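Local coordinates for transcriptional regulator (Enterococcus faecalis, PDB 3QFI), which is a putative transcriptional regulator of the LytR-CpsA-Psr family, a group of proteins associated with the bacterial cell envelope, at residues T226-T238 with Q245-T258. Numbering follows the deposited sequence.
Sequences TIDSEQLQGYSAT and QVLDPNSLYKTQTT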
# COMPACT_ATOMS: atom_id res chain seq x y z
N THR A 226 8.15 -12.21 8.70
CA THR A 226 6.74 -12.51 8.49
C THR A 226 6.04 -11.25 8.02
O THR A 226 6.02 -10.24 8.73
CB THR A 226 6.07 -12.97 9.81
OG1 THR A 226 6.91 -13.93 10.46
CG2 THR A 226 4.71 -13.61 9.51
N ILE A 227 5.46 -11.31 6.83
CA ILE A 227 4.74 -10.19 6.25
C ILE A 227 3.23 -10.45 6.34
O ILE A 227 2.70 -11.22 5.54
CB ILE A 227 5.13 -10.01 4.77
CG1 ILE A 227 6.65 -10.16 4.59
CG2 ILE A 227 4.66 -8.65 4.28
CD1 ILE A 227 7.49 -9.22 5.41
N ASP A 228 2.55 -9.83 7.30
CA ASP A 228 1.10 -10.02 7.46
C ASP A 228 0.30 -8.98 6.66
O ASP A 228 0.86 -7.97 6.23
CB ASP A 228 0.73 -9.93 8.95
CG ASP A 228 -0.62 -10.55 9.27
OD1 ASP A 228 -1.27 -10.09 10.24
OD2 ASP A 228 -1.04 -11.50 8.58
N SER A 229 -0.99 -9.23 6.46
CA SER A 229 -1.85 -8.30 5.72
C SER A 229 -3.00 -7.79 6.58
O SER A 229 -3.22 -8.27 7.69
CB SER A 229 -2.43 -8.99 4.48
OG SER A 229 -1.42 -9.44 3.61
N GLU A 230 -3.73 -6.81 6.06
CA GLU A 230 -4.86 -6.22 6.76
C GLU A 230 -5.84 -5.65 5.75
O GLU A 230 -5.45 -4.87 4.87
CB GLU A 230 -4.40 -5.11 7.69
CG GLU A 230 -3.91 -5.58 9.03
CD GLU A 230 -4.81 -5.16 10.18
OE1 GLU A 230 -4.57 -5.59 11.33
OE2 GLU A 230 -5.76 -4.38 9.94
N GLN A 231 -7.10 -6.05 5.85
CA GLN A 231 -8.13 -5.55 4.94
C GLN A 231 -9.04 -4.55 5.64
O GLN A 231 -9.37 -4.69 6.82
CB GLN A 231 -8.97 -6.71 4.39
CG GLN A 231 -9.75 -7.51 5.44
CD GLN A 231 -10.96 -8.26 4.87
OE1 GLN A 231 -11.95 -7.64 4.45
NE2 GLN A 231 -10.89 -9.59 4.85
N LEU A 232 -9.44 -3.52 4.90
CA LEU A 232 -10.33 -2.50 5.44
C LEU A 232 -11.76 -2.85 5.04
O LEU A 232 -12.09 -2.88 3.85
CB LEU A 232 -9.95 -1.11 4.91
CG LEU A 232 -8.84 -0.38 5.67
CD1 LEU A 232 -8.47 0.89 4.95
CD2 LEU A 232 -9.32 -0.06 7.10
N GLN A 233 -12.57 -3.13 6.05
CA GLN A 233 -13.97 -3.48 5.85
C GLN A 233 -14.77 -2.23 5.54
O GLN A 233 -14.64 -1.22 6.24
CB GLN A 233 -14.53 -4.16 7.10
CG GLN A 233 -13.91 -5.52 7.41
CD GLN A 233 -14.24 -6.00 8.81
OE1 GLN A 233 -15.39 -5.95 9.24
NE2 GLN A 233 -13.23 -6.48 9.53
N GLY A 234 -15.59 -2.29 4.49
CA GLY A 234 -16.41 -1.17 4.09
C GLY A 234 -17.74 -1.60 3.49
O GLY A 234 -18.10 -2.78 3.54
N TYR A 235 -18.47 -0.65 2.93
CA TYR A 235 -19.76 -0.95 2.31
C TYR A 235 -19.86 -0.22 0.98
O TYR A 235 -19.19 0.79 0.77
CB TYR A 235 -20.90 -0.47 3.22
CG TYR A 235 -20.92 -1.10 4.59
CD1 TYR A 235 -21.29 -2.44 4.76
CD2 TYR A 235 -20.57 -0.35 5.72
CE1 TYR A 235 -21.31 -3.02 6.03
CE2 TYR A 235 -20.58 -0.92 6.99
CZ TYR A 235 -20.95 -2.26 7.14
OH TYR A 235 -20.95 -2.83 8.39
N SER A 236 -20.70 -0.74 0.09
CA SER A 236 -20.91 -0.12 -1.21
C SER A 236 -21.77 1.14 -1.01
O SER A 236 -22.64 1.15 -0.15
CB SER A 236 -21.65 -1.09 -2.13
OG SER A 236 -21.61 -2.40 -1.60
N ALA A 237 -21.53 2.18 -1.81
CA ALA A 237 -22.31 3.40 -1.70
C ALA A 237 -22.25 4.26 -2.95
O ALA A 237 -21.44 4.02 -3.85
CB ALA A 237 -21.87 4.22 -0.48
N THR A 238 -23.12 5.27 -3.01
CA THR A 238 -23.15 6.14 -4.16
C THR A 238 -23.74 7.47 -3.76
O THR A 238 -24.73 7.51 -3.03
CB THR A 238 -23.98 5.51 -5.28
OG1 THR A 238 -23.44 4.22 -5.59
CG2 THR A 238 -23.95 6.37 -6.53
N GLN A 245 -17.10 4.00 -1.36
CA GLN A 245 -17.09 2.92 -0.39
C GLN A 245 -16.99 3.55 1.01
O GLN A 245 -16.01 4.24 1.32
CB GLN A 245 -15.91 1.99 -0.65
CG GLN A 245 -15.72 0.89 0.37
CD GLN A 245 -14.56 -0.02 0.01
OE1 GLN A 245 -13.89 -0.57 0.89
NE2 GLN A 245 -14.33 -0.20 -1.29
N VAL A 246 -18.02 3.34 1.83
CA VAL A 246 -18.02 3.89 3.18
C VAL A 246 -17.52 2.83 4.12
O VAL A 246 -18.14 1.77 4.25
CB VAL A 246 -19.42 4.31 3.64
CG1 VAL A 246 -19.35 4.84 5.06
CG2 VAL A 246 -19.98 5.37 2.72
N LEU A 247 -16.41 3.11 4.79
CA LEU A 247 -15.81 2.17 5.71
C LEU A 247 -16.62 1.96 6.97
O LEU A 247 -17.30 2.87 7.47
CB LEU A 247 -14.40 2.62 6.08
CG LEU A 247 -13.34 2.61 4.97
CD1 LEU A 247 -12.08 3.30 5.46
CD2 LEU A 247 -13.03 1.18 4.55
N ASP A 248 -16.58 0.73 7.47
CA ASP A 248 -17.28 0.45 8.71
C ASP A 248 -16.42 1.10 9.77
O ASP A 248 -15.24 0.80 9.90
CB ASP A 248 -17.39 -1.06 8.96
CG ASP A 248 -18.08 -1.37 10.27
OD1 ASP A 248 -17.50 -1.03 11.32
OD2 ASP A 248 -19.20 -1.92 10.25
N PRO A 249 -17.00 2.01 10.55
CA PRO A 249 -16.24 2.70 11.59
C PRO A 249 -15.60 1.83 12.67
O PRO A 249 -14.45 2.05 13.06
CB PRO A 249 -17.26 3.68 12.15
CG PRO A 249 -18.55 2.91 12.03
CD PRO A 249 -18.43 2.35 10.63
N ASN A 250 -16.34 0.83 13.13
CA ASN A 250 -15.88 -0.03 14.18
C ASN A 250 -14.74 -1.00 13.63
O ASN A 250 -13.75 -1.30 14.29
CB ASN A 250 -17.12 -0.56 15.01
CG ASN A 250 -16.99 -2.00 15.39
OD1 ASN A 250 -16.60 -2.87 14.54
ND2 ASN A 250 -17.27 -2.31 16.69
N SER A 251 -14.86 -1.38 12.37
CA SER A 251 -13.79 -2.20 11.78
C SER A 251 -12.58 -1.29 11.54
O SER A 251 -11.44 -1.74 11.61
CB SER A 251 -14.22 -2.81 10.45
OG SER A 251 -13.09 -3.26 9.73
N LEU A 252 -12.86 -0.01 11.27
CA LEU A 252 -11.84 1.02 11.03
C LEU A 252 -11.01 1.25 12.29
O LEU A 252 -9.78 1.30 12.24
CB LEU A 252 -12.47 2.36 10.63
CG LEU A 252 -11.67 3.34 9.73
CD1 LEU A 252 -12.17 4.77 9.90
CD2 LEU A 252 -10.20 3.27 10.08
N TYR A 253 -11.69 1.43 13.42
CA TYR A 253 -10.99 1.67 14.67
C TYR A 253 -10.07 0.52 15.00
O TYR A 253 -8.91 0.73 15.36
CB TYR A 253 -11.97 1.88 15.84
CG TYR A 253 -11.27 2.22 17.16
CD1 TYR A 253 -10.31 3.23 17.22
CD2 TYR A 253 -11.57 1.52 18.33
CE1 TYR A 253 -9.65 3.53 18.40
CE2 TYR A 253 -10.91 1.83 19.53
CZ TYR A 253 -9.95 2.83 19.55
OH TYR A 253 -9.28 3.12 20.72
N LYS A 254 -10.57 -0.70 14.87
CA LYS A 254 -9.77 -1.88 15.16
C LYS A 254 -8.50 -1.86 14.29
O LYS A 254 -7.39 -2.07 14.78
CB LYS A 254 -10.60 -3.14 14.90
CG LYS A 254 -9.83 -4.44 15.10
CD LYS A 254 -10.62 -5.63 14.60
CE LYS A 254 -9.73 -6.84 14.54
NZ LYS A 254 -8.55 -6.61 13.65
N THR A 255 -8.67 -1.58 13.00
CA THR A 255 -7.53 -1.51 12.10
C THR A 255 -6.53 -0.45 12.54
O THR A 255 -5.32 -0.68 12.53
CB THR A 255 -7.97 -1.14 10.70
OG1 THR A 255 -8.95 -2.08 10.25
CG2 THR A 255 -6.78 -1.13 9.75
N GLN A 256 -7.04 0.72 12.91
CA GLN A 256 -6.22 1.83 13.37
C GLN A 256 -5.43 1.48 14.61
O GLN A 256 -4.25 1.77 14.72
CB GLN A 256 -7.07 3.06 13.69
CG GLN A 256 -7.52 3.83 12.48
CD GLN A 256 -8.64 4.77 12.79
OE1 GLN A 256 -9.00 5.63 11.99
NE2 GLN A 256 -9.22 4.61 13.97
N THR A 257 -6.11 0.88 15.57
CA THR A 257 -5.46 0.52 16.81
C THR A 257 -4.39 -0.51 16.50
O THR A 257 -3.29 -0.44 17.04
CB THR A 257 -6.48 -0.04 17.81
OG1 THR A 257 -7.46 0.98 18.08
CG2 THR A 257 -5.80 -0.41 19.11
N THR A 258 -4.70 -1.46 15.62
CA THR A 258 -3.73 -2.48 15.25
C THR A 258 -2.45 -1.84 14.71
O THR A 258 -1.36 -2.08 15.22
CB THR A 258 -4.26 -3.38 14.16
OG1 THR A 258 -5.44 -4.04 14.63
CG2 THR A 258 -3.21 -4.41 13.76
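Y235 and D248 join a two-stranded antiparallel hairpin to the helix that follows it: the phenol OH of Y235 donates to D248 OD2 over 2.7 Å. The acceptor oxygen uses its anti lone pair, and ring and carboxylate planes stand 48° apart. With CG anti to its carbonyl carbon (chi1 -60°), the Y235 ring passes V246 O, of its cross-strand partner, on the way to the carboxylate. D248 is also the N-cap of helix 249-262; its other oxygen, OD1, accepts from S251 N at 2.9 Å, so one side chain ties the helix start to the hairpin. In the backbone, Y235 and V246 exchange N-H...O bonds as a hydrogen-bonded antiparallel pair, and D248 N extends the pattern to Q233 O at 3.0 Å with a nearly straight N-H...O angle of 166°. Before the hairpin, the chain leaves the edge strand 227-230 of the central mixed sheet and runs along the helix. L232 lies between the two: its CB meets L247 CD2 at 3.9 Å, its side chain crosses that of T255 at about a right angle, CD2 against OG1 and CG2, and it also touches L62 of strand 56-62. Q233 packs CB and CD against S251 OG, the NE2-OG angle being too poor for a hydrogen bond. Farther along, the E230 carboxylate straddles one helical turn, OE2 lying 3.4 Å from T255 CG2 and OE1 facing the T258 methyl, CG2.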